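Local atomic coordinates of rhamnogalacturonan endolyase YesW (Bacillus subtilis, PDB entry 2ZUX), a protein that cleaves the rhamnosyl-galacturonic acid bonds of plant cell-wall rhamnogalacturonan by elimination, working in endo mode and requiring calcium or manganese. Residues F181-L186 / G190-A195; A117-V122 / Y128-K133; T564-F567 / G571-E574; R26-E31 / L541-V546; T358-G363 / G401-G406. All coordinates share one frame; numbering follows the deposited sequence.

Contact 1 of 5, residues F181-L186 / G190-A195. With CA (calcium ion), chain G.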
# COMPACT_ATOMS: atom_id res chain seq x y z
N PHE A 181 -8.66 -3.20 -4.68
CA PHE A 181 -8.04 -4.26 -5.48
C PHE A 181 -6.78 -4.82 -4.86
O PHE A 181 -5.87 -4.09 -4.48
CB PHE A 181 -7.86 -3.84 -6.94
CG PHE A 181 -6.94 -2.64 -7.15
CD1 PHE A 181 -5.65 -2.82 -7.62
CD2 PHE A 181 -7.39 -1.34 -6.92
CE1 PHE A 181 -4.81 -1.73 -7.83
CE2 PHE A 181 -6.54 -0.25 -7.12
CZ PHE A 181 -5.26 -0.45 -7.57
N MET A 182 -6.75 -6.15 -4.75
CA MET A 182 -5.64 -6.86 -4.14
C MET A 182 -4.79 -7.52 -5.20
O MET A 182 -5.31 -8.25 -6.05
CB MET A 182 -6.15 -7.90 -3.14
CG MET A 182 -6.68 -7.31 -1.85
SD MET A 182 -5.45 -6.35 -0.94
CE MET A 182 -6.10 -4.68 -1.11
N VAL A 183 -3.50 -7.25 -5.15
CA VAL A 183 -2.55 -7.85 -6.09
C VAL A 183 -1.57 -8.67 -5.28
O VAL A 183 -0.87 -8.15 -4.42
CB VAL A 183 -1.81 -6.77 -6.91
CG1 VAL A 183 -0.89 -7.42 -7.94
CG2 VAL A 183 -2.81 -5.83 -7.60
N TYR A 184 -1.53 -9.98 -5.54
CA TYR A 184 -0.70 -10.85 -4.72
C TYR A 184 -0.64 -12.22 -5.34
O TYR A 184 -1.57 -12.64 -6.03
CB TYR A 184 -1.28 -10.96 -3.29
CG TYR A 184 -0.19 -11.08 -2.25
CD1 TYR A 184 0.46 -9.95 -1.76
CD2 TYR A 184 0.21 -12.33 -1.76
CE1 TYR A 184 1.46 -10.05 -0.83
CE2 TYR A 184 1.23 -12.44 -0.82
CZ TYR A 184 1.85 -11.29 -0.35
OH TYR A 184 2.87 -11.35 0.57
N ASP A 185 0.45 -12.93 -5.07
CA ASP A 185 0.54 -14.34 -5.43
C ASP A 185 -0.19 -15.15 -4.36
O ASP A 185 0.42 -15.63 -3.41
CB ASP A 185 2.00 -14.78 -5.56
CG ASP A 185 2.15 -16.23 -5.96
OD1 ASP A 185 1.16 -16.84 -6.41
OD2 ASP A 185 3.28 -16.74 -5.79
N LEU A 186 -1.51 -15.28 -4.52
CA LEU A 186 -2.35 -15.95 -3.54
C LEU A 186 -2.12 -17.45 -3.48
O LEU A 186 -2.23 -18.04 -2.40
CB LEU A 186 -3.83 -15.69 -3.83
CG LEU A 186 -4.35 -14.29 -3.46
CD1 LEU A 186 -5.70 -14.04 -4.12
CD2 LEU A 186 -4.44 -14.11 -1.96
N GLY A 190 4.39 -18.31 -7.81
CA GLY A 190 5.41 -17.32 -8.18
C GLY A 190 4.91 -16.16 -9.03
O GLY A 190 5.68 -15.26 -9.37
N LYS A 191 3.62 -16.18 -9.36
CA LYS A 191 3.01 -15.14 -10.19
C LYS A 191 1.82 -14.51 -9.48
O LYS A 191 0.98 -15.21 -8.94
CB LYS A 191 2.57 -15.71 -11.54
CG LYS A 191 3.73 -16.20 -12.40
CD LYS A 191 3.24 -16.88 -13.66
CE LYS A 191 4.41 -17.47 -14.45
NZ LYS A 191 3.92 -18.25 -15.62
N ALA A 192 1.75 -13.18 -9.50
CA ALA A 192 0.65 -12.46 -8.87
C ALA A 192 -0.65 -12.60 -9.64
O ALA A 192 -0.66 -12.66 -10.87
CB ALA A 192 1.00 -11.00 -8.73
N GLU A 193 -1.74 -12.67 -8.88
CA GLU A 193 -3.07 -12.47 -9.45
C GLU A 193 -3.69 -11.20 -8.89
O GLU A 193 -3.11 -10.53 -8.02
CB GLU A 193 -3.99 -13.69 -9.25
CG GLU A 193 -3.72 -14.55 -8.04
CD GLU A 193 -2.54 -15.51 -8.19
OE1 GLU A 193 -2.06 -15.98 -7.15
OE2 GLU A 193 -2.06 -15.78 -9.33
N VAL A 194 -4.86 -10.84 -9.42
CA VAL A 194 -5.55 -9.62 -9.03
C VAL A 194 -6.97 -9.99 -8.61
O VAL A 194 -7.68 -10.63 -9.38
CB VAL A 194 -5.57 -8.58 -10.19
CG1 VAL A 194 -6.24 -7.29 -9.74
CG2 VAL A 194 -4.16 -8.29 -10.71
N ALA A 195 -7.37 -9.60 -7.41
CA ALA A 195 -8.69 -9.95 -6.90
C ALA A 195 -9.45 -8.71 -6.49
O ALA A 195 -8.88 -7.80 -5.88
CB ALA A 195 -8.58 -10.89 -5.71
CA CA G . -0.21 -17.10 -8.41
O HOH W 1 -0.72 -17.86 -10.69
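M182 and A195 face each other as a hydrogen-bonded antiparallel pair, with M182 N 2.9 Å from A195 O and A195 N 2.8 Å from M182 O. The next pair, V183 with V194, lacks such bonds, and its side chains lie side by side, CG2 of V183 4.2 Å from CG2 of V194. Here the packing is tight: M182 rests on I272 and L282, V183 on I131. The strands form the first hairpin of a four-stranded propeller sheet, and its turn is a DxDxDG calcium loop, EF-hand-like in sequence but set between strands. E193, bent at chi2 (-78°), grips the calcium with OE1 and OE2, each at 2.5 Å, while OE1 also receives a weak bond from L186 N. D185 holds CG opposite its own N (chi1 -179°), which carries the carboxylate toward the ion; OD1 binds calcium at 2.4 Å, and OD2 is met from above its plane by G190 N at 2.8 Å. These ligands are buried as well, and the contact opens to solvent only at G190 and K191. K191 supplies its carbonyl O, 2.3 Å from the calcium, while its extended side chain runs into solvent. Water 1 takes another coordination place, and D187 and D189 complete the site.

Contact 2 of 5, residues A117-V122 / Y128-K133. With CA (calcium ion), chain H.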
# COMPACT_ATOMS: atom_id res chain seq x y z
N ALA A 117 -2.44 2.81 -7.51
CA ALA A 117 -1.82 1.62 -8.06
C ALA A 117 -1.45 0.61 -6.98
O ALA A 117 -1.45 0.91 -5.78
CB ALA A 117 -0.59 1.96 -8.92
N SER A 118 -1.13 -0.59 -7.45
CA SER A 118 -0.48 -1.60 -6.64
C SER A 118 0.61 -2.23 -7.49
O SER A 118 0.79 -1.85 -8.65
CB SER A 118 -1.48 -2.65 -6.17
OG SER A 118 -0.88 -3.54 -5.26
N VAL A 119 1.36 -3.16 -6.90
CA VAL A 119 2.36 -3.92 -7.65
C VAL A 119 2.23 -5.42 -7.41
O VAL A 119 1.80 -5.87 -6.35
CB VAL A 119 3.81 -3.51 -7.33
CG1 VAL A 119 4.16 -2.17 -7.99
CG2 VAL A 119 4.05 -3.49 -5.83
N GLY A 120 2.61 -6.18 -8.43
CA GLY A 120 2.77 -7.62 -8.32
C GLY A 120 3.64 -8.05 -9.48
O GLY A 120 3.73 -7.34 -10.48
N ASP A 121 4.32 -9.17 -9.31
CA ASP A 121 5.12 -9.74 -10.37
C ASP A 121 4.24 -10.78 -11.06
O ASP A 121 4.08 -11.89 -10.56
CB ASP A 121 6.38 -10.38 -9.79
CG ASP A 121 7.26 -11.01 -10.84
OD1 ASP A 121 7.10 -10.70 -12.04
OD2 ASP A 121 8.14 -11.80 -10.45
N VAL A 122 3.63 -10.38 -12.18
CA VAL A 122 2.63 -11.22 -12.82
C VAL A 122 3.21 -12.34 -13.68
O VAL A 122 2.51 -13.30 -14.00
CB VAL A 122 1.61 -10.40 -13.64
CG1 VAL A 122 0.97 -9.32 -12.77
CG2 VAL A 122 2.25 -9.81 -14.90
N TYR A 128 8.63 -6.10 -10.58
CA TYR A 128 7.22 -5.76 -10.42
C TYR A 128 6.60 -5.15 -11.66
O TYR A 128 7.23 -4.35 -12.37
CB TYR A 128 7.03 -4.80 -9.26
CG TYR A 128 7.28 -5.42 -7.91
CD1 TYR A 128 6.46 -6.44 -7.43
CD2 TYR A 128 8.32 -4.98 -7.11
CE1 TYR A 128 6.68 -7.02 -6.21
CE2 TYR A 128 8.55 -5.56 -5.87
CZ TYR A 128 7.74 -6.58 -5.43
OH TYR A 128 7.96 -7.15 -4.20
N GLU A 129 5.34 -5.52 -11.90
CA GLU A 129 4.44 -4.82 -12.79
C GLU A 129 3.60 -3.85 -11.96
O GLU A 129 3.40 -4.05 -10.76
CB GLU A 129 3.51 -5.81 -13.50
CG GLU A 129 4.10 -6.55 -14.69
CD GLU A 129 5.27 -7.45 -14.33
OE1 GLU A 129 5.09 -8.40 -13.53
OE2 GLU A 129 6.37 -7.23 -14.87
N LEU A 130 3.11 -2.80 -12.61
CA LEU A 130 2.20 -1.85 -11.99
C LEU A 130 0.76 -2.18 -12.38
O LEU A 130 0.46 -2.35 -13.57
CB LEU A 130 2.54 -0.43 -12.44
CG LEU A 130 3.74 0.17 -11.72
CD1 LEU A 130 4.38 1.28 -12.55
CD2 LEU A 130 3.35 0.66 -10.32
N ILE A 131 -0.11 -2.28 -11.38
CA ILE A 131 -1.54 -2.48 -11.59
C ILE A 131 -2.19 -1.14 -11.25
O ILE A 131 -2.14 -0.70 -10.09
CB ILE A 131 -2.10 -3.63 -10.71
CG1 ILE A 131 -1.30 -4.93 -10.89
CG2 ILE A 131 -3.60 -3.85 -10.98
CD1 ILE A 131 -1.24 -5.47 -12.32
N LEU A 132 -2.78 -0.49 -12.25
CA LEU A 132 -3.26 0.87 -12.13
C LEU A 132 -4.77 0.99 -12.24
O LEU A 132 -5.38 0.45 -13.16
CB LEU A 132 -2.63 1.73 -13.22
CG LEU A 132 -3.06 3.20 -13.31
CD1 LEU A 132 -2.53 3.97 -12.11
CD2 LEU A 132 -2.57 3.82 -14.61
N LYS A 133 -5.36 1.73 -11.30
CA LYS A 133 -6.78 2.06 -11.36
C LYS A 133 -6.94 3.43 -12.01
O LYS A 133 -6.28 4.39 -11.61
CB LYS A 133 -7.39 2.05 -9.95
CG LYS A 133 -8.90 2.36 -9.91
CD LYS A 133 -9.44 2.37 -8.47
CE LYS A 133 -9.00 3.62 -7.74
NZ LYS A 133 -9.39 3.62 -6.29
CA CA H . 7.52 -9.12 -13.79
O HOH W 2 8.94 -8.08 -15.40
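G120 and E129 pair at the calcium end of two antiparallel strands. Of their backbone bonds, E129 N to G120 O is short at 2.8 Å and the return bond, G120 N to E129 O, is long at 3.3 Å; S118 and I131 form a second hydrogen-bonded pair further from the metal. Apolar contacts fill the face that carries A117, V119, L130 and L132. There V119 CG1 lies beside L130 CD2 at 3.8 Å, the two side chains pointing the same way, and A117 CB meets L132 CD1. V119 CG2 sits 4.1 Å above one face of the Y128 ring, displaced toward the rim, while the carbonyl carbon of G120 lies at the ring edge in its plane; the phenol OH goes on to E6. Ionic and polar contacts gather at the turn. E129 chelates the calcium through OE1 and OE2, and OE1 also accepts V122 N at 2.8 Å, so one oxygen ties the metal to the opposite backbone. D121 adds OD1 at 2.4 Å, its carboxylate plane turned 46° from that of E129, and its OD2 accepts from G126 N. With D123, D125, the carbonyl of Q127 and water 2, this completes a DxDxDG calcium loop, its closing glutamate on the returning strand of a propeller hairpin.

Contact 3 of 5, residues T564-F567 / G571-E574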
# COMPACT_ATOMS: atom_id res chain seq x y z
N THR A 564 7.14 -0.90 8.53
CA THR A 564 7.88 -2.15 8.69
C THR A 564 7.46 -2.87 9.98
O THR A 564 6.93 -2.25 10.93
CB THR A 564 9.40 -1.89 8.70
OG1 THR A 564 9.68 -0.82 9.60
CG2 THR A 564 9.87 -1.49 7.31
N SER A 565 7.70 -4.18 10.02
CA SER A 565 7.38 -4.98 11.20
C SER A 565 8.33 -4.72 12.37
O SER A 565 8.00 -5.06 13.52
CB SER A 565 7.43 -6.47 10.85
OG SER A 565 8.75 -6.89 10.58
N PHE A 566 9.49 -4.14 12.05
CA PHE A 566 10.53 -3.83 13.02
C PHE A 566 10.69 -2.31 13.07
O PHE A 566 10.24 -1.59 12.17
CB PHE A 566 11.85 -4.50 12.62
CG PHE A 566 12.34 -4.09 11.26
CD1 PHE A 566 13.22 -3.02 11.12
CD2 PHE A 566 11.88 -4.73 10.11
CE1 PHE A 566 13.66 -2.60 9.87
CE2 PHE A 566 12.32 -4.32 8.85
CZ PHE A 566 13.20 -3.25 8.73
N PHE A 567 11.34 -1.82 14.13
CA PHE A 567 11.63 -0.41 14.22
C PHE A 567 12.80 -0.07 13.30
O PHE A 567 13.93 -0.51 13.51
CB PHE A 567 11.96 0.02 15.66
CG PHE A 567 12.45 1.43 15.75
CD1 PHE A 567 11.59 2.50 15.51
CD2 PHE A 567 13.78 1.70 16.05
CE1 PHE A 567 12.04 3.81 15.56
CE2 PHE A 567 14.24 3.01 16.11
CZ PHE A 567 13.36 4.07 15.87
N GLY A 571 18.93 4.80 16.04
CA GLY A 571 19.20 3.96 17.20
C GLY A 571 18.66 2.55 17.09
O GLY A 571 18.69 1.80 18.07
N MET A 572 18.18 2.16 15.91
CA MET A 572 17.63 0.82 15.72
C MET A 572 18.66 -0.27 15.95
O MET A 572 19.85 -0.07 15.72
CB MET A 572 17.03 0.67 14.32
CG MET A 572 18.07 0.73 13.19
SD MET A 572 17.35 0.56 11.55
CE MET A 572 16.79 -1.14 11.58
N ALA A 573 18.18 -1.42 16.39
CA ALA A 573 19.00 -2.63 16.45
C ALA A 573 19.17 -3.19 15.04
O ALA A 573 18.38 -2.89 14.14
CB ALA A 573 18.33 -3.65 17.35
N GLU A 574 20.22 -3.99 14.85
CA GLU A 574 20.44 -4.66 13.57
C GLU A 574 19.31 -5.66 13.30
O GLU A 574 19.04 -6.54 14.12
CB GLU A 574 21.82 -5.33 13.52
CG GLU A 574 22.20 -6.14 14.76
CD GLU A 574 23.67 -6.04 15.11
OE1 GLU A 574 24.14 -6.87 15.92
OE2 GLU A 574 24.36 -5.12 14.60
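The backbones of F567 and M572 pass with their CA atoms 6.3 Å apart, neither segment forms a regular strand or helix, and no hydrogen bond joins them. From segment 571-574 it is M572 that meets the two successive phenylalanines, F566 and F567. Its CB rests 3.4 Å from F567 O and 3.8 Å from CD2 of the F567 ring. Having CG between its backbone N and carbonyl carbon (chi1 67°), M572 then bends at chi3 (-68°), which brings the methyl CE to within 3.5 Å of F567 O and against F566 CE1 at 3.9 Å. The F566 ring has T564 CB over one face, and T564 OG1 donates to F566 O at 2.7 Å, a bond that ties the T564 side chain to the F566 backbone. An alanine at F567 would remove the ring and would probably open a gap beside M572 CB and next to D420. Both segments belong to the long loop between helix 547-553 and strand 580-581. S565 and F566 meet D544, just ahead of that helix, and F567 lies against D420, a ligand of a further calcium ion.

Contact 4 of 5, residues R26-E31 / L541-V546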
# COMPACT_ATOMS: atom_id res chain seq x y z
N ARG A 26 19.02 -4.30 -4.49
CA ARG A 26 18.42 -4.93 -3.33
C ARG A 26 19.39 -5.78 -2.54
O ARG A 26 20.25 -6.46 -3.11
CB ARG A 26 17.28 -5.85 -3.76
CG ARG A 26 16.11 -5.15 -4.40
CD ARG A 26 15.20 -6.15 -5.05
NE ARG A 26 13.94 -5.54 -5.48
CZ ARG A 26 13.22 -5.91 -6.53
NH1 ARG A 26 13.63 -6.88 -7.34
NH2 ARG A 26 12.08 -5.29 -6.78
N PHE A 27 19.21 -5.74 -1.22
CA PHE A 27 19.72 -6.77 -0.32
C PHE A 27 18.52 -7.69 -0.11
O PHE A 27 17.52 -7.28 0.48
CB PHE A 27 20.18 -6.08 0.97
CG PHE A 27 20.80 -6.99 2.01
CD1 PHE A 27 21.61 -8.08 1.66
CD2 PHE A 27 20.60 -6.71 3.36
CE1 PHE A 27 22.18 -8.88 2.67
CE2 PHE A 27 21.17 -7.50 4.36
CZ PHE A 27 21.96 -8.58 4.01
N LEU A 28 18.60 -8.91 -0.64
CA LEU A 28 17.46 -9.82 -0.67
C LEU A 28 17.30 -10.58 0.63
O LEU A 28 18.29 -10.92 1.28
CB LEU A 28 17.60 -10.81 -1.84
CG LEU A 28 17.59 -10.18 -3.24
CD1 LEU A 28 18.04 -11.19 -4.27
CD2 LEU A 28 16.22 -9.61 -3.62
N GLY A 29 16.05 -10.85 1.01
CA GLY A 29 15.72 -11.53 2.27
C GLY A 29 16.31 -12.92 2.41
O GLY A 29 16.34 -13.48 3.51
N THR A 30 16.76 -13.47 1.29
CA THR A 30 17.38 -14.79 1.26
C THR A 30 18.90 -14.72 1.49
O THR A 30 19.57 -15.76 1.56
CB THR A 30 17.12 -15.49 -0.09
OG1 THR A 30 17.54 -14.62 -1.15
CG2 THR A 30 15.64 -15.83 -0.25
N GLU A 31 19.42 -13.50 1.64
CA GLU A 31 20.87 -13.30 1.77
C GLU A 31 21.28 -13.04 3.22
O GLU A 31 20.57 -12.38 3.97
CB GLU A 31 21.34 -12.18 0.84
CG GLU A 31 21.11 -12.52 -0.62
CD GLU A 31 21.51 -11.42 -1.59
OE1 GLU A 31 21.11 -10.25 -1.42
OE2 GLU A 31 22.22 -11.73 -2.57
N LEU A 541 12.44 -3.76 1.41
CA LEU A 541 11.27 -3.64 2.28
C LEU A 541 10.13 -4.57 1.86
O LEU A 541 9.30 -4.94 2.68
CB LEU A 541 10.82 -2.18 2.36
CG LEU A 541 11.89 -1.16 2.76
CD1 LEU A 541 11.27 0.23 2.88
CD2 LEU A 541 12.60 -1.57 4.06
N MET A 542 10.14 -4.98 0.60
CA MET A 542 9.14 -5.91 0.09
C MET A 542 9.33 -7.32 0.64
O MET A 542 8.48 -8.19 0.42
CB MET A 542 9.14 -5.90 -1.44
CG MET A 542 8.71 -4.56 -2.02
SD MET A 542 7.08 -3.97 -1.52
CE MET A 542 6.09 -4.63 -2.87
N HIS A 543 10.45 -7.56 1.34
CA HIS A 543 10.66 -8.82 2.05
C HIS A 543 10.36 -8.71 3.55
O HIS A 543 10.60 -9.66 4.31
CB HIS A 543 12.07 -9.35 1.83
CG HIS A 543 12.29 -10.01 0.51
ND1 HIS A 543 11.27 -10.47 -0.30
CD2 HIS A 543 13.44 -10.35 -0.11
CE1 HIS A 543 11.79 -11.04 -1.38
NE2 HIS A 543 13.11 -10.99 -1.28
N ASP A 544 9.85 -7.56 3.98
CA ASP A 544 9.35 -7.44 5.35
C ASP A 544 7.88 -7.83 5.39
O ASP A 544 7.11 -7.36 4.56
CB ASP A 544 9.51 -6.02 5.87
CG ASP A 544 8.97 -5.88 7.28
OD1 ASP A 544 9.66 -6.36 8.21
OD2 ASP A 544 7.86 -5.33 7.46
N PRO A 545 7.47 -8.69 6.35
CA PRO A 545 6.10 -9.20 6.39
C PRO A 545 4.98 -8.19 6.64
O PRO A 545 3.84 -8.52 6.33
CB PRO A 545 6.14 -10.23 7.53
CG PRO A 545 7.30 -9.83 8.37
CD PRO A 545 8.31 -9.31 7.40
N VAL A 546 5.26 -7.02 7.21
CA VAL A 546 4.23 -5.98 7.42
C VAL A 546 4.28 -4.94 6.29
O VAL A 546 3.23 -4.48 5.81
CB VAL A 546 4.37 -5.31 8.82
CG1 VAL A 546 3.48 -4.09 8.95
CG2 VAL A 546 4.03 -6.32 9.90
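A type I beta turn, L28 to E31, in the loop between strands 20-24 and 36-41 presents L28 and G29 to the imidazole of H543, which closes the short 3-10 segment 541-543. The contact is one of packing, without a hydrogen bond across it. H543 comes edge-on: the carbonyl carbon of L28 lies in the plane of its ring, 3.9 Å from CD2, and CD2 of L28 stands 4.1 Å from NE2. The imidazole is directed at the turn because CG lies opposite the carbonyl carbon of H543 (chi1 -78°). Each partner is braced from within. The turn is closed by E31 N, 2.8 Å from L28 O, and a second time by the side chain of E31, whose OE1 takes L28 N at 3.0 Å in a fairly straight bond (163°) on the anti side of the carboxylate. OE2 of E31 forms a salt bridge with R10. In segment 541-546, D544 N bonds to L541 O at 3.0 Å, and D544 OD2 receives V546 N at 3.1 Å, from well above the carboxylate plane, as well as Y547 N; this is a capping arrangement ahead of helix 547-553. Around the turn, F27 stacks on Y539 and G29 O accepts from K577 NZ, while M580 of strand 580-581 touches H543. The whole is a domain junction, in which a turn of the N-terminal beta-sheet domain docks on the loop between strand 524-528 of a propeller sheet and helix 547-553.

Contact 5 of 5, residues T358-G363 / G401-G406. With CA (calcium ion), chain C.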
# COMPACT_ATOMS: atom_id res chain seq x y z
N THR A 358 -11.50 -0.58 21.12
CA THR A 358 -11.21 0.52 22.05
C THR A 358 -12.46 1.37 22.29
O THR A 358 -12.48 2.18 23.20
CB THR A 358 -10.11 1.45 21.53
OG1 THR A 358 -10.60 2.15 20.38
CG2 THR A 358 -8.84 0.67 21.19
N GLY A 359 -13.49 1.17 21.47
CA GLY A 359 -14.72 1.94 21.58
C GLY A 359 -14.61 3.37 21.08
O GLY A 359 -15.58 4.12 21.18
N LEU A 360 -13.46 3.74 20.52
CA LEU A 360 -13.22 5.13 20.12
C LEU A 360 -13.81 5.47 18.76
O LEU A 360 -13.85 6.64 18.36
CB LEU A 360 -11.72 5.47 20.19
CG LEU A 360 -11.16 5.44 21.62
CD1 LEU A 360 -9.64 5.45 21.57
CD2 LEU A 360 -11.71 6.57 22.49
N GLY A 361 -14.26 4.44 18.04
CA GLY A 361 -15.00 4.65 16.81
C GLY A 361 -14.15 4.98 15.60
O GLY A 361 -12.91 4.94 15.63
N HIS A 362 -14.86 5.34 14.53
CA HIS A 362 -14.30 5.55 13.20
C HIS A 362 -13.28 6.67 13.14
O HIS A 362 -13.44 7.72 13.77
CB HIS A 362 -15.46 5.87 12.25
CG HIS A 362 -15.02 6.44 10.94
ND1 HIS A 362 -14.50 5.66 9.93
CD2 HIS A 362 -15.01 7.71 10.47
CE1 HIS A 362 -14.17 6.42 8.91
NE2 HIS A 362 -14.48 7.67 9.21
N GLY A 363 -12.24 6.47 12.33
CA GLY A 363 -11.31 7.53 11.99
C GLY A 363 -10.75 7.42 10.58
O GLY A 363 -11.09 6.50 9.83
N GLY A 401 -5.10 -3.91 22.74
CA GLY A 401 -5.97 -2.75 22.59
C GLY A 401 -5.87 -1.74 23.72
O GLY A 401 -6.53 -0.71 23.69
N LYS A 402 -5.06 -2.05 24.73
CA LYS A 402 -4.89 -1.16 25.87
C LYS A 402 -4.39 0.19 25.38
O LYS A 402 -3.38 0.26 24.67
CB LYS A 402 -3.90 -1.75 26.88
CG LYS A 402 -3.59 -0.82 28.07
CD LYS A 402 -2.63 -1.47 29.06
CE LYS A 402 -2.34 -0.57 30.27
NZ LYS A 402 -3.58 -0.00 30.88
N ILE A 403 -5.07 1.26 25.78
CA ILE A 403 -4.61 2.60 25.45
C ILE A 403 -3.37 2.93 26.29
O ILE A 403 -3.42 2.91 27.52
CB ILE A 403 -5.72 3.66 25.67
CG1 ILE A 403 -7.00 3.29 24.91
CG2 ILE A 403 -5.22 5.05 25.28
CD1 ILE A 403 -6.85 3.17 23.40
N LEU A 404 -2.26 3.19 25.62
CA LEU A 404 -1.03 3.58 26.31
C LEU A 404 -1.09 5.07 26.64
O LEU A 404 -0.72 5.49 27.74
CB LEU A 404 0.20 3.23 25.47
CG LEU A 404 0.23 1.75 25.11
CD1 LEU A 404 1.24 1.47 24.01
CD2 LEU A 404 0.54 0.91 26.33
N TRP A 405 -1.56 5.86 25.68
CA TRP A 405 -1.87 7.26 25.91
C TRP A 405 -2.81 7.75 24.83
O TRP A 405 -2.91 7.14 23.75
CB TRP A 405 -0.61 8.13 26.00
CG TRP A 405 0.24 8.14 24.76
CD1 TRP A 405 1.26 7.27 24.45
CD2 TRP A 405 0.16 9.06 23.66
NE1 TRP A 405 1.82 7.61 23.24
CE2 TRP A 405 1.16 8.69 22.73
CE3 TRP A 405 -0.65 10.17 23.38
CZ2 TRP A 405 1.37 9.40 21.55
CZ3 TRP A 405 -0.44 10.87 22.20
CH2 TRP A 405 0.56 10.48 21.30
N GLY A 406 -3.54 8.81 25.13
CA GLY A 406 -4.44 9.43 24.17
C GLY A 406 -4.64 10.88 24.54
O GLY A 406 -4.35 11.29 25.67
CA CA C . -14.11 9.46 8.03
O HOH W 3 -16.23 9.64 7.60
O HOH W 4 -13.89 11.19 6.81
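T358 OG1 accepts L360 N at 3.3 Å with an N-H...O angle of 158°, and the same hydroxyl is hydrogen-bonded again beyond the two segments. The first bond closes an ST turn at the start of the loop that carries the chain from one four-stranded propeller sheet, ending in strand 354-357, to the next, beginning with strand 366-369. The turn leaves the methyl of T358 facing the outermost strand of that next sheet: CG2 lies 3.7 Å from G401 O and 3.9 Å from CD1 of I403, whose side chain crosses that of the threonine at about a right angle. L360 and I403 reach toward each other tip to tip, L360 CD1 4.0 Å from I403 CD1. I403 reaches both partners with a folded chain, CG1 opposite its carbonyl carbon (chi1 -54°) and chi2 at -60°. A serine in place of T358 would keep the hydroxyl of the turn but lack the methyl, which would probably leave a gap between I403 CD1 and G401 O. Y391 packs on both L360 and I403. The far end of the loop is a metal site shared with H326, D364 and E385. H362 ND1 is bonded to G324 O, which fixes the rotation of the ring, and its NE2 binds the calcium at 2.2 Å beside waters 3 and 4.

Contacts 1 and 2 are calcium-binding hairpins of two different sheets, with centres about 9 Å apart, joined by a probable hydrogen bond from A192 N to D121 O (2.9 Å) and by packing of K191 CB on V122 O. Contact 4 encloses both along the chain and touches contact 2, Y128 OH lying 3.2 Å from M542 CB. It also meets contact 3 through a probable hydrogen bond, S565 OG to D544 OD1 at 2.6 Å. Contact 5 stands apart, its nearest atoms about 13 Å from contact 3 and about 16 Å from contacts 1, 2 and 4, although it too holds a calcium. Bound rhamnose comes within about 10 Å of the L132 side chain and about 12 Å of F181.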